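Long-range contact in flagella basal body P-ring formation protein FlgA (Salmonella typhimurium, PDB 3TEE), which takes part in assembly of the flagellar P-ring in the periplasm, probably as a chaperone for the ring protein FlgI: residues 70-81 against 93-104. Numbering follows the deposited sequence.
Sequences VQATGNYVAVAA and NVTLKRGRLDQL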
loop_
_atom_site.group_PDB
_atom_site.type_symbol
_atom_site.label_atom_id
_atom_site.label_comp_id
_atom_site.label_asym_id
_atom_site.label_seq_id
_atom_site.Cartn_x
_atom_site.Cartn_y
_atom_site.Cartn_z
ATOM N N VAL A 70 -15.129 -17.143 6.222
ATOM C CA VAL A 70 -15.746 -16.259 5.231
ATOM C C VAL A 70 -15.059 -16.462 3.880
ATOM O O VAL A 70 -13.898 -16.113 3.705
ATOM C CB VAL A 70 -15.705 -14.778 5.682
ATOM C CG1 VAL A 70 -16.335 -13.849 4.638
ATOM C CG2 VAL A 70 -16.347 -14.593 7.058
ATOM N N GLN A 71 -15.789 -17.019 2.933
ATOM C CA GLN A 71 -15.285 -17.167 1.557
ATOM C C GLN A 71 -15.679 -15.895 0.818
ATOM O O GLN A 71 -16.862 -15.548 0.795
ATOM C CB GLN A 71 -15.918 -18.387 0.875
ATOM C CG GLN A 71 -15.626 -19.717 1.565
ATOM C CD GLN A 71 -16.173 -20.907 0.807
ATOM O OE1 GLN A 71 -17.029 -20.792 -0.076
ATOM N NE2 GLN A 71 -15.644 -22.083 1.100
ATOM N N ALA A 72 -14.700 -15.157 0.274
ATOM C CA ALA A 72 -15.010 -13.916 -0.445
ATOM C C ALA A 72 -14.365 -13.984 -1.808
ATOM O O ALA A 72 -13.162 -14.246 -1.896
ATOM C CB ALA A 72 -14.516 -12.691 0.332
ATOM N N THR A 73 -15.179 -13.872 -2.872
ATOM C CA THR A 73 -14.693 -13.913 -4.268
ATOM C C THR A 73 -14.776 -12.495 -4.828
ATOM O O THR A 73 -15.762 -11.797 -4.604
ATOM C CB THR A 73 -15.454 -14.959 -5.126
ATOM O OG1 THR A 73 -15.315 -16.241 -4.524
ATOM C CG2 THR A 73 -14.916 -15.068 -6.564
ATOM N N GLY A 74 -13.705 -12.075 -5.497
ATOM C CA GLY A 74 -13.613 -10.747 -6.071
ATOM C C GLY A 74 -12.331 -10.589 -6.861
ATOM O O GLY A 74 -11.588 -11.556 -7.079
ATOM N N ASN A 75 -12.079 -9.348 -7.306
ATOM C CA ASN A 75 -10.927 -9.040 -8.132
ATOM C C ASN A 75 -9.654 -8.764 -7.326
ATOM O O ASN A 75 -9.681 -8.271 -6.190
ATOM C CB ASN A 75 -11.251 -7.887 -9.121
ATOM C CG ASN A 75 -12.182 -8.287 -10.261
ATOM O OD1 ASN A 75 -12.214 -9.433 -10.712
ATOM N ND2 ASN A 75 -12.930 -7.341 -10.798
ATOM N N TYR A 76 -8.532 -9.159 -7.910
ATOM C CA TYR A 76 -7.214 -8.909 -7.341
ATOM C C TYR A 76 -6.267 -8.720 -8.530
ATOM O O TYR A 76 -6.606 -9.084 -9.657
ATOM C CB TYR A 76 -6.761 -10.055 -6.415
ATOM C CG TYR A 76 -6.543 -11.377 -7.108
ATOM C CD1 TYR A 76 -5.283 -11.735 -7.589
ATOM C CD2 TYR A 76 -7.593 -12.279 -7.279
ATOM C CE1 TYR A 76 -5.069 -12.968 -8.196
ATOM C CE2 TYR A 76 -7.400 -13.492 -7.927
ATOM C CZ TYR A 76 -6.134 -13.830 -8.384
ATOM O OH TYR A 76 -5.923 -15.026 -8.988
ATOM N N VAL A 77 -5.114 -8.144 -8.272
ATOM C CA VAL A 77 -4.140 -7.856 -9.313
ATOM C C VAL A 77 -3.241 -9.084 -9.468
ATOM O O VAL A 77 -2.666 -9.556 -8.487
ATOM C CB VAL A 77 -3.358 -6.534 -9.014
ATOM C CG1 VAL A 77 -2.340 -6.223 -10.125
ATOM C CG2 VAL A 77 -4.330 -5.352 -8.835
ATOM N N ALA A 78 -3.111 -9.577 -10.717
ATOM C CA ALA A 78 -2.268 -10.713 -11.089
ATOM C C ALA A 78 -1.347 -10.310 -12.257
ATOM O O ALA A 78 -1.672 -9.423 -13.045
ATOM C CB ALA A 78 -3.142 -11.905 -11.510
ATOM N N VAL A 79 -0.221 -10.996 -12.380
ATOM C CA VAL A 79 0.738 -10.813 -13.488
ATOM C C VAL A 79 0.095 -11.389 -14.780
ATOM O O VAL A 79 -0.484 -12.492 -14.750
ATOM C CB VAL A 79 2.063 -11.509 -13.138
ATOM C CG1 VAL A 79 3.093 -11.342 -14.258
ATOM C CG2 VAL A 79 2.626 -10.928 -11.828
ATOM N N ALA A 80 0.105 -10.600 -15.861
ATOM C CA ALA A 80 -0.474 -10.994 -17.157
ATOM C C ALA A 80 0.600 -11.349 -18.199
ATOM O O ALA A 80 0.261 -11.954 -19.216
ATOM C CB ALA A 80 -1.355 -9.877 -17.706
ATOM N N ALA A 81 1.854 -10.927 -17.980
ATOM C CA ALA A 81 2.974 -11.220 -18.892
ATOM C C ALA A 81 4.214 -11.314 -18.050
ATOM O O ALA A 81 4.234 -10.686 -16.994
ATOM C CB ALA A 81 3.135 -10.097 -19.929
ATOM N N ASN A 93 1.181 -5.830 -18.565
ATOM C CA ASN A 93 1.749 -6.964 -17.822
ATOM C C ASN A 93 1.110 -7.310 -16.468
ATOM O O ASN A 93 1.564 -8.236 -15.812
ATOM C CB ASN A 93 3.277 -6.833 -17.742
ATOM C CG ASN A 93 3.745 -5.647 -16.934
ATOM O OD1 ASN A 93 3.005 -5.099 -16.118
ATOM N ND2 ASN A 93 5.011 -5.285 -17.069
ATOM N N VAL A 94 0.100 -6.530 -16.022
ATOM C CA VAL A 94 -0.642 -6.820 -14.777
ATOM C C VAL A 94 -2.096 -6.560 -15.062
ATOM O O VAL A 94 -2.411 -5.570 -15.734
ATOM C CB VAL A 94 -0.191 -6.051 -13.497
ATOM C CG1 VAL A 94 1.213 -6.440 -13.061
ATOM C CG2 VAL A 94 -0.336 -4.532 -13.660
ATOM N N THR A 95 -2.986 -7.429 -14.554
ATOM C CA THR A 95 -4.426 -7.291 -14.777
ATOM C C THR A 95 -5.235 -7.726 -13.560
ATOM O O THR A 95 -4.714 -8.329 -12.635
ATOM C CB THR A 95 -4.869 -8.179 -15.964
ATOM O OG1 THR A 95 -4.640 -9.557 -15.652
ATOM C CG2 THR A 95 -4.169 -7.830 -17.228
ATOM N N LEU A 96 -6.534 -7.542 -13.653
ATOM C CA LEU A 96 -7.474 -7.961 -12.620
ATOM C C LEU A 96 -7.968 -9.335 -12.975
ATOM O O LEU A 96 -8.381 -9.579 -14.106
ATOM C CB LEU A 96 -8.656 -6.982 -12.546
ATOM C CG LEU A 96 -8.434 -5.620 -11.911
ATOM C CD1 LEU A 96 -9.737 -4.859 -11.921
ATOM C CD2 LEU A 96 -7.992 -5.725 -10.426
ATOM N N LYS A 97 -7.901 -10.244 -12.004
ATOM C CA LYS A 97 -8.334 -11.609 -12.087
ATOM C C LYS A 97 -9.389 -11.802 -10.991
ATOM O O LYS A 97 -9.305 -11.168 -9.927
ATOM C CB LYS A 97 -7.113 -12.496 -11.817
ATOM C CG LYS A 97 -7.246 -13.902 -12.324
ATOM C CD LYS A 97 -5.877 -14.540 -12.502
ATOM C CE LYS A 97 -6.012 -15.971 -12.966
ATOM N NZ LYS A 97 -4.688 -16.619 -13.145
ATOM N N ARG A 98 -10.366 -12.675 -11.235
ATOM C CA ARG A 98 -11.420 -12.985 -10.264
ATOM C C ARG A 98 -11.014 -14.249 -9.516
ATOM O O ARG A 98 -10.629 -15.241 -10.136
ATOM C CB ARG A 98 -12.776 -13.209 -10.978
ATOM C CG ARG A 98 -13.937 -13.575 -10.008
ATOM C CD ARG A 98 -15.217 -14.115 -10.705
ATOM N NE ARG A 98 -16.294 -14.486 -9.751
ATOM C CZ ARG A 98 -16.904 -13.603 -8.973
ATOM N NH1 ARG A 98 -17.835 -13.996 -8.112
ATOM N NH2 ARG A 98 -16.553 -12.325 -9.010
ATOM N N GLY A 99 -11.077 -14.210 -8.187
ATOM C CA GLY A 99 -10.714 -15.392 -7.421
ATOM C C GLY A 99 -11.112 -15.280 -5.967
ATOM O O GLY A 99 -11.622 -14.240 -5.524
ATOM N N ARG A 100 -10.821 -16.340 -5.218
ATOM C CA ARG A 100 -11.074 -16.424 -3.788
ATOM C C ARG A 100 -10.039 -15.575 -3.015
ATOM O O ARG A 100 -8.862 -15.964 -2.850
ATOM C CB ARG A 100 -11.084 -17.902 -3.362
ATOM C CG ARG A 100 -12.396 -18.633 -3.705
ATOM C CD ARG A 100 -13.508 -18.385 -2.659
ATOM N NE ARG A 100 -13.080 -18.877 -1.348
ATOM C CZ ARG A 100 -13.105 -20.156 -0.981
ATOM N NH1 ARG A 100 -13.619 -21.076 -1.790
ATOM N NH2 ARG A 100 -12.642 -20.519 0.202
ATOM N N LEU A 101 -10.469 -14.372 -2.589
ATOM C CA LEU A 101 -9.620 -13.426 -1.834
ATOM C C LEU A 101 -9.048 -14.051 -0.577
ATOM O O LEU A 101 -7.910 -13.773 -0.223
ATOM C CB LEU A 101 -10.403 -12.141 -1.467
ATOM C CG LEU A 101 -11.114 -11.435 -2.628
ATOM C CD1 LEU A 101 -11.908 -10.231 -2.105
ATOM C CD2 LEU A 101 -10.131 -11.005 -3.728
ATOM N N ASP A 102 -9.829 -14.913 0.074
ATOM C CA ASP A 102 -9.437 -15.591 1.310
ATOM C C ASP A 102 -8.381 -16.670 1.043
ATOM O O ASP A 102 -7.824 -17.215 1.991
ATOM C CB ASP A 102 -10.666 -16.188 2.039
ATOM C CG ASP A 102 -11.457 -17.139 1.169
ATOM O OD1 ASP A 102 -12.039 -16.667 0.138
ATOM O OD2 ASP A 102 -11.499 -18.356 1.499
ATOM N N GLN A 103 -8.106 -16.986 -0.235
ATOM C CA GLN A 103 -7.052 -17.974 -0.563
ATOM C C GLN A 103 -5.809 -17.313 -1.145
ATOM O O GLN A 103 -4.842 -17.999 -1.491
ATOM C CB GLN A 103 -7.581 -19.087 -1.472
ATOM C CG GLN A 103 -8.525 -20.032 -0.711
ATOM C CD GLN A 103 -9.223 -21.021 -1.586
ATOM O OE1 GLN A 103 -9.421 -20.810 -2.785
ATOM N NE2 GLN A 103 -9.622 -22.133 -0.989
ATOM N N LEU A 104 -5.814 -15.988 -1.222
ATOM C CA LEU A 104 -4.702 -15.239 -1.782
ATOM C C LEU A 104 -3.489 -15.200 -0.849
ATOM O O LEU A 104 -3.665 -15.176 0.381
ATOM C CB LEU A 104 -5.131 -13.795 -2.082
ATOM C CG LEU A 104 -6.053 -13.568 -3.274
ATOM C CD1 LEU A 104 -6.426 -12.095 -3.342
ATOM C CD2 LEU A 104 -5.338 -14.017 -4.625
HETATM O O HOH W 1 -14.690 -10.329 -9.879
HETATM O O HOH W 2 -3.663 -16.075 -9.881
HETATM O O HOH W 3 -7.866 -16.795 -9.822
#
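The Y76 ring is packed on both faces by the 93-104 segment. L104 CD2 lies 3.6 Å from the ring centroid of Y76 and only 5° off its normal, a CH-pi contact over the centre, whereas K97 CB sits over the opposite face, displaced toward the rim. Chi1 of 65° sets CG of Y76 between its backbone N and carbonyl carbon, which swings the ring across the neighbouring strand, and G99 N lies at the ring edge, 3.8 Å from Y76 CE2. With no side chain, G99 lets the ring come this close. L104 CD1 also reaches Y76 CB at 3.7 Å, and L110 touches Y76 from outside the pair.

Strands 70-79 and 94-100 form an antiparallel pair within the sheet that strand 62-79 shares with 21-26 and 53-59. Paired N-H...O bonds join G74 with G99, Y76 with K97 and A78 with T95, and the segment axes run at 143°, so the pair is markedly twisted. Beyond strand 94-100, D102 of the 3-10 segment 101-103 accepts A72 N at OD1 (3.1 Å), from above the carboxylate plane. R100 grips this carboxylate side-on through NE and NH2, and its guanidinium stacks on the Q71 amide, the two planes not far from parallel.

The packed Y76 group has a hydrated rim: a water in the ring plane, at its edge, joins Y76 OH (2.8 Å) to R98 O. On the other face of the sheet, a separate water accepts from R98 NH2 and donates weakly to N75 OD1 (2.8 Å). There T73 CG2 lies over one guanidinium face of R98, 3.4 Å from its CZ, while salt bridges to D20 and E21 hold the charged end of R98.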